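Local coordinates for cell division protein FtsI/penicillin binding protein 2 (Legionella pneumophila subsp. pneumophila ATCC 43290, PDB 4ZTK) that probably cross-links peptidoglycan stem peptides as a D,D-transpeptidase during cell division, with a domain of the penicillin-binding, beta-lactamase-like fold, at residues R152-L155 / T156-F160; K290-S294 / G295-A299; P22-Q25 / Q26-E29. All blocks are in the same frame, centred on the assembly; numbering follows the deposited sequence.

Contact 1: residues R152-L155 / T156-F160; sequences RKKL and TEFGF
Glu-157 holds two lysines at once on the outer side of the last turn of helix 148-157, in a salt-bridge network. Lys-153 NZ forms a salt bridge with Glu-157 OE1 at 2.9 Å, from above the carboxylate plane. Lys-154 NZ forms another with Glu-157 OE2 at 2.8 Å, on the syn side but 26° out of the plane; its second partner is Ile-213 O. Bends at chi2 (58°) and chi3 (62°) fold the Lys-154 chain back to the carboxylate. One carboxylate between two ammonium groups probably offsets their mutual repulsion and favours its own charged form. Exposed Thr-156 belongs to this open side too. Its N and OG1 (2.8 Å) reach Arg-152 O from opposite faces of the carbonyl plane.

The tight side is built from buried Leu-155, Phe-158 and Phe-160. Phe-160 N donates to Leu-155 O at 3.0 Å, and Gly-159 N to Thr-156 O. With the positive phi of Gly-159, these two bonds make a Schellman motif. Leu-155 CG packs 4.2 Å from CD2 of Phe-160.

Phe-158 and Phe-160 both set their rings edge-to-face with Phe-85. The two rings pack against helices 83-92 and 189-200, where Phe-158 O also bonds Ser-195 OG.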
loop_
_atom_site.group_PDB
_atom_site.type_symbol
_atom_site.label_atom_id
_atom_site.label_comp_id
_atom_site.label_asym_id
_atom_site.label_seq_id
_atom_site.Cartn_x
_atom_site.Cartn_y
_atom_site.Cartn_z
ATOM N N ARG A 152 14.984 1.429 10.617
ATOM C CA ARG A 152 15.488 0.310 9.825
ATOM C C ARG A 152 15.063 -1.044 10.398
ATOM O O ARG A 152 14.635 -1.926 9.660
ATOM C CB ARG A 152 17.009 0.366 9.689
ATOM C CG ARG A 152 17.513 1.416 8.717
ATOM C CD ARG A 152 18.966 1.145 8.352
ATOM N NE ARG A 152 19.111 -0.127 7.650
ATOM C CZ ARG A 152 20.276 -0.696 7.364
ATOM N NH1 ARG A 152 21.409 -0.110 7.723
ATOM N NH2 ARG A 152 20.306 -1.857 6.724
ATOM N N LYS A 153 15.184 -1.199 11.714
ATOM C CA LYS A 153 14.832 -2.455 12.371
ATOM C C LYS A 153 13.343 -2.761 12.264
ATOM O O LYS A 153 12.954 -3.866 11.881
ATOM C CB LYS A 153 15.253 -2.432 13.840
ATOM C CG LYS A 153 14.668 -3.570 14.664
ATOM C CD LYS A 153 15.260 -3.600 16.067
ATOM C CE LYS A 153 14.576 -4.648 16.930
ATOM N NZ LYS A 153 13.111 -4.386 17.061
ATOM N N LYS A 154 12.510 -1.786 12.606
ATOM C CA LYS A 154 11.072 -2.019 12.623
ATOM C C LYS A 154 10.509 -2.229 11.219
ATOM O O LYS A 154 9.646 -3.083 11.019
ATOM C CB LYS A 154 10.331 -0.903 13.367
ATOM C CG LYS A 154 8.842 -1.178 13.569
ATOM C CD LYS A 154 8.606 -2.471 14.340
ATOM C CE LYS A 154 9.203 -2.406 15.734
ATOM N NZ LYS A 154 9.117 -3.722 16.420
ATOM N N LEU A 155 11.000 -1.473 10.241
ATOM C CA LEU A 155 10.520 -1.655 8.870
ATOM C C LEU A 155 10.989 -2.992 8.291
ATOM O O LEU A 155 10.280 -3.616 7.497
ATOM C CB LEU A 155 10.924 -0.491 7.964
ATOM C CG LEU A 155 9.809 0.542 7.757
ATOM C CD1 LEU A 155 9.402 1.184 9.078
ATOM C CD2 LEU A 155 10.217 1.599 6.741
ATOM N N THR A 156 12.174 -3.433 8.702
ATOM C CA THR A 156 12.674 -4.739 8.296
ATOM C C THR A 156 11.751 -5.825 8.838
ATOM O O THR A 156 11.392 -6.763 8.128
ATOM C CB THR A 156 14.127 -4.965 8.775
ATOM O OG1 THR A 156 15.005 -4.112 8.031
ATOM C CG2 THR A 156 14.558 -6.426 8.576
ATOM N N GLU A 157 11.349 -5.671 10.093
ATOM C CA GLU A 157 10.411 -6.600 10.713
ATOM C C GLU A 157 9.046 -6.630 10.027
ATOM O O GLU A 157 8.340 -7.636 10.096
ATOM C CB GLU A 157 10.254 -6.281 12.200
ATOM C CG GLU A 157 11.480 -6.644 13.020
ATOM C CD GLU A 157 11.339 -6.272 14.483
ATOM O OE1 GLU A 157 12.322 -6.441 15.236
ATOM O OE2 GLU A 157 10.250 -5.812 14.882
ATOM N N PHE A 158 8.667 -5.529 9.383
ATOM C CA PHE A 158 7.428 -5.479 8.609
ATOM C C PHE A 158 7.566 -6.108 7.219
ATOM O O PHE A 158 6.592 -6.170 6.463
ATOM C CB PHE A 158 6.931 -4.037 8.453
ATOM C CG PHE A 158 6.069 -3.564 9.590
ATOM C CD1 PHE A 158 4.815 -4.112 9.800
ATOM C CD2 PHE A 158 6.508 -2.553 10.435
ATOM C CE1 PHE A 158 4.012 -3.671 10.840
ATOM C CE2 PHE A 158 5.710 -2.105 11.481
ATOM C CZ PHE A 158 4.462 -2.668 11.685
ATOM N N GLY A 159 8.775 -6.547 6.878
ATOM C CA GLY A 159 9.005 -7.205 5.605
ATOM C C GLY A 159 9.612 -6.303 4.545
ATOM O O GLY A 159 9.666 -6.672 3.373
ATOM N N PHE A 160 10.069 -5.120 4.946
ATOM C CA PHE A 160 10.696 -4.200 4.004
ATOM C C PHE A 160 12.211 -4.394 3.915
ATOM O O PHE A 160 12.889 -4.603 4.922
ATOM C CB PHE A 160 10.375 -2.742 4.356
ATOM C CG PHE A 160 8.937 -2.381 4.161
ATOM C CD1 PHE A 160 8.461 -2.044 2.904
ATOM C CD2 PHE A 160 8.055 -2.388 5.229
ATOM C CE1 PHE A 160 7.126 -1.713 2.715
ATOM C CE2 PHE A 160 6.716 -2.059 5.049
ATOM C CZ PHE A 160 6.251 -1.722 3.790
#

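Contact 2: residues K290-S294 / G295-A299; sequences KTLVS and GGELA
Glu-297 OE2 is gripped by three groups of the chain just before helix 295-310. The straightest bond comes from Ser-294 N, at 3.1 Å and 167°, and reaches the oxygen on its anti side, 25° out of the carboxylate plane. Val-293 N adds a weak bond to the same oxygen. Ser-294 OG gives another weak one, 3.0 Å from Glu-297 OE2.

The serine also returns a bond. Glu-297 N donates to Ser-294 OG at 3.3 Å, which completes a capping box with Ser-294 as the N-cap. The hydroxyl turns in between the backbone N and the carbonyl carbon of its own residue (chi1 75°). There it faces both the amide and the carboxylate of Glu-297. Leu-298 N donates to Ser-294 O at 2.9 Å, the first i to i+4 bond of a weakly bonded helix start.

Leu-292 crosses the glutamate side chain at about a right angle. Its CB is 3.3 Å from Glu-297 OE2, and its CD2 is 3.5 Å from Glu-297 OE1. Leu-298 packs back on the strand end, with CD1 3.7 Å from Val-293 O.

Gly-295 N bonds to Thr-251 OG1, which ties the helix start to strand 246-253. The side chain of Ser-294 is about 4 Å from a bound buffer molecule, NHE, probably from the crystallisation liquor. Glu-297 sits in the first turn of the helix, so the helix dipole probably favours its charged form. The bond from Ser-294 N would add to that effect, with Val-293 N as a weak second.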
loop_
_atom_site.group_PDB
_atom_site.type_symbol
_atom_site.label_atom_id
_atom_site.label_comp_id
_atom_site.label_asym_id
_atom_site.label_seq_id
_atom_site.Cartn_x
_atom_site.Cartn_y
_atom_site.Cartn_z
ATOM N N LYS A 290 -9.707 18.799 -15.234
ATOM C CA LYS A 290 -8.730 18.129 -14.383
ATOM C C LYS A 290 -8.284 16.792 -14.965
ATOM O O LYS A 290 -9.111 15.947 -15.306
ATOM C CB LYS A 290 -9.317 17.895 -12.989
ATOM C CG LYS A 290 -10.245 18.994 -12.494
ATOM C CD LYS A 290 -10.856 18.624 -11.146
ATOM C CE LYS A 290 -11.578 17.282 -11.210
ATOM N NZ LYS A 290 -12.147 16.874 -9.893
ATOM N N THR A 291 -6.973 16.602 -15.071
ATOM C CA THR A 291 -6.418 15.298 -15.418
ATOM C C THR A 291 -5.938 14.615 -14.144
ATOM O O THR A 291 -4.927 15.006 -13.566
ATOM C CB THR A 291 -5.248 15.414 -16.412
ATOM O OG1 THR A 291 -5.719 15.973 -17.645
ATOM C CG2 THR A 291 -4.644 14.046 -16.684
ATOM N N LEU A 292 -6.677 13.601 -13.708
ATOM C CA LEU A 292 -6.394 12.919 -12.448
ATOM C C LEU A 292 -5.436 11.738 -12.630
ATOM O O LEU A 292 -5.636 10.900 -13.510
ATOM C CB LEU A 292 -7.702 12.442 -11.818
ATOM C CG LEU A 292 -8.835 13.473 -11.835
ATOM C CD1 LEU A 292 -10.078 12.905 -11.170
ATOM C CD2 LEU A 292 -8.408 14.768 -11.165
ATOM N N VAL A 293 -4.404 11.669 -11.791
ATOM C CA VAL A 293 -3.347 10.669 -11.950
ATOM C C VAL A 293 -2.909 9.999 -10.648
ATOM O O VAL A 293 -2.070 9.099 -10.666
ATOM C CB VAL A 293 -2.080 11.297 -12.560
ATOM C CG1 VAL A 293 -2.383 11.932 -13.913
ATOM C CG2 VAL A 293 -1.493 12.322 -11.599
ATOM N N SER A 294 -3.457 10.439 -9.520
ATOM C CA SER A 294 -2.957 9.996 -8.217
ATOM C C SER A 294 -3.551 8.666 -7.765
ATOM O O SER A 294 -4.517 8.179 -8.347
ATOM C CB SER A 294 -3.245 11.056 -7.157
ATOM O OG SER A 294 -4.613 11.035 -6.802
ATOM N N GLY A 295 -2.970 8.096 -6.711
ATOM C CA GLY A 295 -3.455 6.852 -6.139
ATOM C C GLY A 295 -4.865 6.973 -5.581
ATOM O O GLY A 295 -5.677 6.046 -5.694
ATOM N N GLY A 296 -5.164 8.118 -4.978
ATOM C CA GLY A 296 -6.481 8.343 -4.409
ATOM C C GLY A 296 -7.555 8.478 -5.471
ATOM O O GLY A 296 -8.713 8.109 -5.256
ATOM N N GLU A 297 -7.159 9.004 -6.626
ATOM C CA GLU A 297 -8.086 9.257 -7.717
ATOM C C GLU A 297 -8.268 8.031 -8.611
ATOM O O GLU A 297 -9.360 7.798 -9.122
ATOM C CB GLU A 297 -7.614 10.453 -8.548
ATOM C CG GLU A 297 -7.619 11.768 -7.788
ATOM C CD GLU A 297 -6.702 12.814 -8.407
ATOM O OE1 GLU A 297 -6.904 14.016 -8.131
ATOM O OE2 GLU A 297 -5.777 12.438 -9.162
ATOM N N LEU A 298 -7.205 7.250 -8.796
ATOM C CA LEU A 298 -7.256 6.105 -9.709
ATOM C C LEU A 298 -7.374 4.749 -9.010
ATOM O O LEU A 298 -8.249 3.949 -9.342
ATOM C CB LEU A 298 -6.034 6.089 -10.631
ATOM C CG LEU A 298 -5.786 7.324 -11.498
ATOM C CD1 LEU A 298 -4.587 7.087 -12.413
ATOM C CD2 LEU A 298 -7.022 7.683 -12.307
ATOM N N ALA A 299 -6.484 4.491 -8.055
ATOM C CA ALA A 299 -6.377 3.169 -7.444
ATOM C C ALA A 299 -7.437 2.938 -6.375
ATOM O O ALA A 299 -7.940 1.823 -6.219
ATOM C CB ALA A 299 -4.977 2.956 -6.858
#

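Contact 3: residues P22-Q25 / Q26-E29; sequences PRMQ and QIVE
Helix 22-38 opens with Pro-22, and its first two turns make this contact. Gln-25 and Glu-29, one turn apart, join side chain to side chain. Gln-25 NE2 donates to Glu-29 OE2 at 3.3 Å along a nearly straight line (169°). The acceptor lies in the amide plane of the glutamine, but the donor comes from above the carboxylate, 54° out of its plane. The two flat groups stand almost perpendicular, 86° apart. A bend at chi2 curls the glutamine toward Glu-29. The main partner of NE2 is Phe-59 O, and the bond to Glu-29 is its second, so the amide nitrogen bridges the helix and strand 56-63.

The backbone of Glu-29 returns to the same residue, its N bonded to Gln-25 O at 3.0 Å. Glu-29 CG lies 3.2 Å from that oxygen, so the start of the glutamate side chain rests against the carbonyl. Val-28 N donates to Met-24 O at 3.1 Å. Val-28 CG2 lies against the next carbonyl, 3.2 Å from Gln-25 O.

The apolar side is built by Met-24, a selenomethionine, with Ile-27 and Val-28. SE of Met-24 is 4.4 Å from Ile-27 CD1, a loose touch. The methylene CG1 of Ile-27 lies 3.3 Å from Arg-23 O.

These three residues are buried. Met-24 and Val-28 press on strands 43-49 and 56-63, and all three meet helix 295-310 at Val-306, Asp-309 or Ala-310. The N-terminal helix thus packs beside the C-terminal one on the five-stranded sheet.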
loop_
_atom_site.group_PDB
_atom_site.type_symbol
_atom_site.label_atom_id
_atom_site.label_comp_id
_atom_site.label_asym_id
_atom_site.label_seq_id
_atom_site.Cartn_x
_atom_site.Cartn_y
_atom_site.Cartn_z
ATOM N N PRO A 22 -10.721 -18.980 -6.733
ATOM C CA PRO A 22 -11.361 -18.762 -8.037
ATOM C C PRO A 22 -12.426 -17.662 -8.048
ATOM O O PRO A 22 -12.549 -16.959 -9.051
ATOM C CB PRO A 22 -11.989 -20.127 -8.358
ATOM C CG PRO A 22 -11.974 -20.889 -7.071
ATOM C CD PRO A 22 -10.788 -20.391 -6.322
ATOM N N ARG A 23 -13.182 -17.519 -6.966
ATOM C CA ARG A 23 -14.175 -16.449 -6.874
ATOM C C ARG A 23 -13.500 -15.076 -6.791
ATOM O O ARG A 23 -13.911 -14.124 -7.464
ATOM C CB ARG A 23 -15.081 -16.656 -5.661
ATOM C CG ARG A 23 -16.178 -15.611 -5.526
ATOM C CD ARG A 23 -16.525 -15.349 -4.066
ATOM N NE ARG A 23 -17.577 -14.343 -3.924
ATOM C CZ ARG A 23 -17.852 -13.702 -2.792
ATOM N NH1 ARG A 23 -17.146 -13.955 -1.696
ATOM N NH2 ARG A 23 -18.827 -12.803 -2.756
HETATM N N MSE A 24 -12.465 -14.973 -5.963
HETATM C CA MSE A 24 -11.733 -13.716 -5.826
HETATM C C MSE A 24 -10.982 -13.394 -7.109
HETATM O O MSE A 24 -10.933 -12.241 -7.537
HETATM C CB MSE A 24 -10.751 -13.772 -4.655
HETATM C CG MSE A 24 -11.390 -13.789 -3.277
HETATM SE SE MSE A 24 -12.566 -12.270 -2.912
HETATM C CE MSE A 24 -11.536 -10.825 -3.729
ATOM N N GLN A 25 -10.404 -14.427 -7.718
ATOM C CA GLN A 25 -9.621 -14.267 -8.935
ATOM C C GLN A 25 -10.445 -13.665 -10.065
ATOM O O GLN A 25 -9.992 -12.762 -10.765
ATOM C CB GLN A 25 -9.047 -15.611 -9.381
ATOM C CG GLN A 25 -8.136 -15.506 -10.581
ATOM C CD GLN A 25 -6.929 -14.628 -10.310
ATOM O OE1 GLN A 25 -6.510 -14.467 -9.167
ATOM N NE2 GLN A 25 -6.365 -14.056 -11.365
ATOM N N GLN A 26 -11.658 -14.170 -10.236
ATOM C CA GLN A 26 -12.538 -13.693 -11.291
ATOM C C GLN A 26 -12.942 -12.236 -11.063
ATOM O O GLN A 26 -13.021 -11.452 -12.006
ATOM C CB GLN A 26 -13.765 -14.595 -11.393
ATOM C CG GLN A 26 -14.668 -14.267 -12.550
ATOM C CD GLN A 26 -15.488 -15.459 -12.999
ATOM O OE1 GLN A 26 -14.945 -16.509 -13.352
ATOM N NE2 GLN A 26 -16.805 -15.303 -12.984
ATOM N N ILE A 27 -13.188 -11.881 -9.807
ATOM C CA ILE A 27 -13.474 -10.496 -9.442
ATOM C C ILE A 27 -12.347 -9.544 -9.850
ATOM O O ILE A 27 -12.586 -8.545 -10.528
ATOM C CB ILE A 27 -13.729 -10.353 -7.931
ATOM C CG1 ILE A 27 -15.047 -11.031 -7.554
ATOM C CG2 ILE A 27 -13.735 -8.876 -7.522
ATOM C CD1 ILE A 27 -15.331 -11.041 -6.060
ATOM N N VAL A 28 -11.118 -9.853 -9.455
ATOM C CA VAL A 28 -10.016 -8.933 -9.733
ATOM C C VAL A 28 -9.684 -8.908 -11.224
ATOM O O VAL A 28 -9.247 -7.888 -11.758
ATOM C CB VAL A 28 -8.767 -9.238 -8.877
ATOM C CG1 VAL A 28 -9.087 -9.039 -7.407
ATOM C CG2 VAL A 28 -8.252 -10.658 -9.130
ATOM N N GLU A 29 -9.915 -10.031 -11.893
ATOM C CA GLU A 29 -9.723 -10.114 -13.336
ATOM C C GLU A 29 -10.631 -9.155 -14.100
ATOM O O GLU A 29 -10.170 -8.468 -14.997
ATOM C CB GLU A 29 -9.913 -11.549 -13.832
ATOM C CG GLU A 29 -8.677 -12.416 -13.670
ATOM C CD GLU A 29 -8.947 -13.880 -13.961
ATOM O OE1 GLU A 29 -10.134 -14.265 -14.005
ATOM O OE2 GLU A 29 -7.975 -14.643 -14.147
#

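How the contacts relate
Along the chain the order is contact 3, contact 1, contact 2, and none touches another. Contact 1 lies among the helices, its centre about 29 Å from that of contact 2, on the opposite side of the chain's centre, and about 31 Å from that of contact 3. Contact 2 forms the start of helix 295-310, and contact 3 packs near its far end, their centres about 24 Å apart. Ser-80, Lys-83 and Lys-248 fit the SxxK and K(T/S)G motifs of this family. Contact 1 packs on helix 83-92, and Gly-295 of contact 2 bonds Thr-251 on the strand of Lys-248. Both thus adjoin the probable active site. NHE, probably from the crystallisation liquor, lies beside Ser-294.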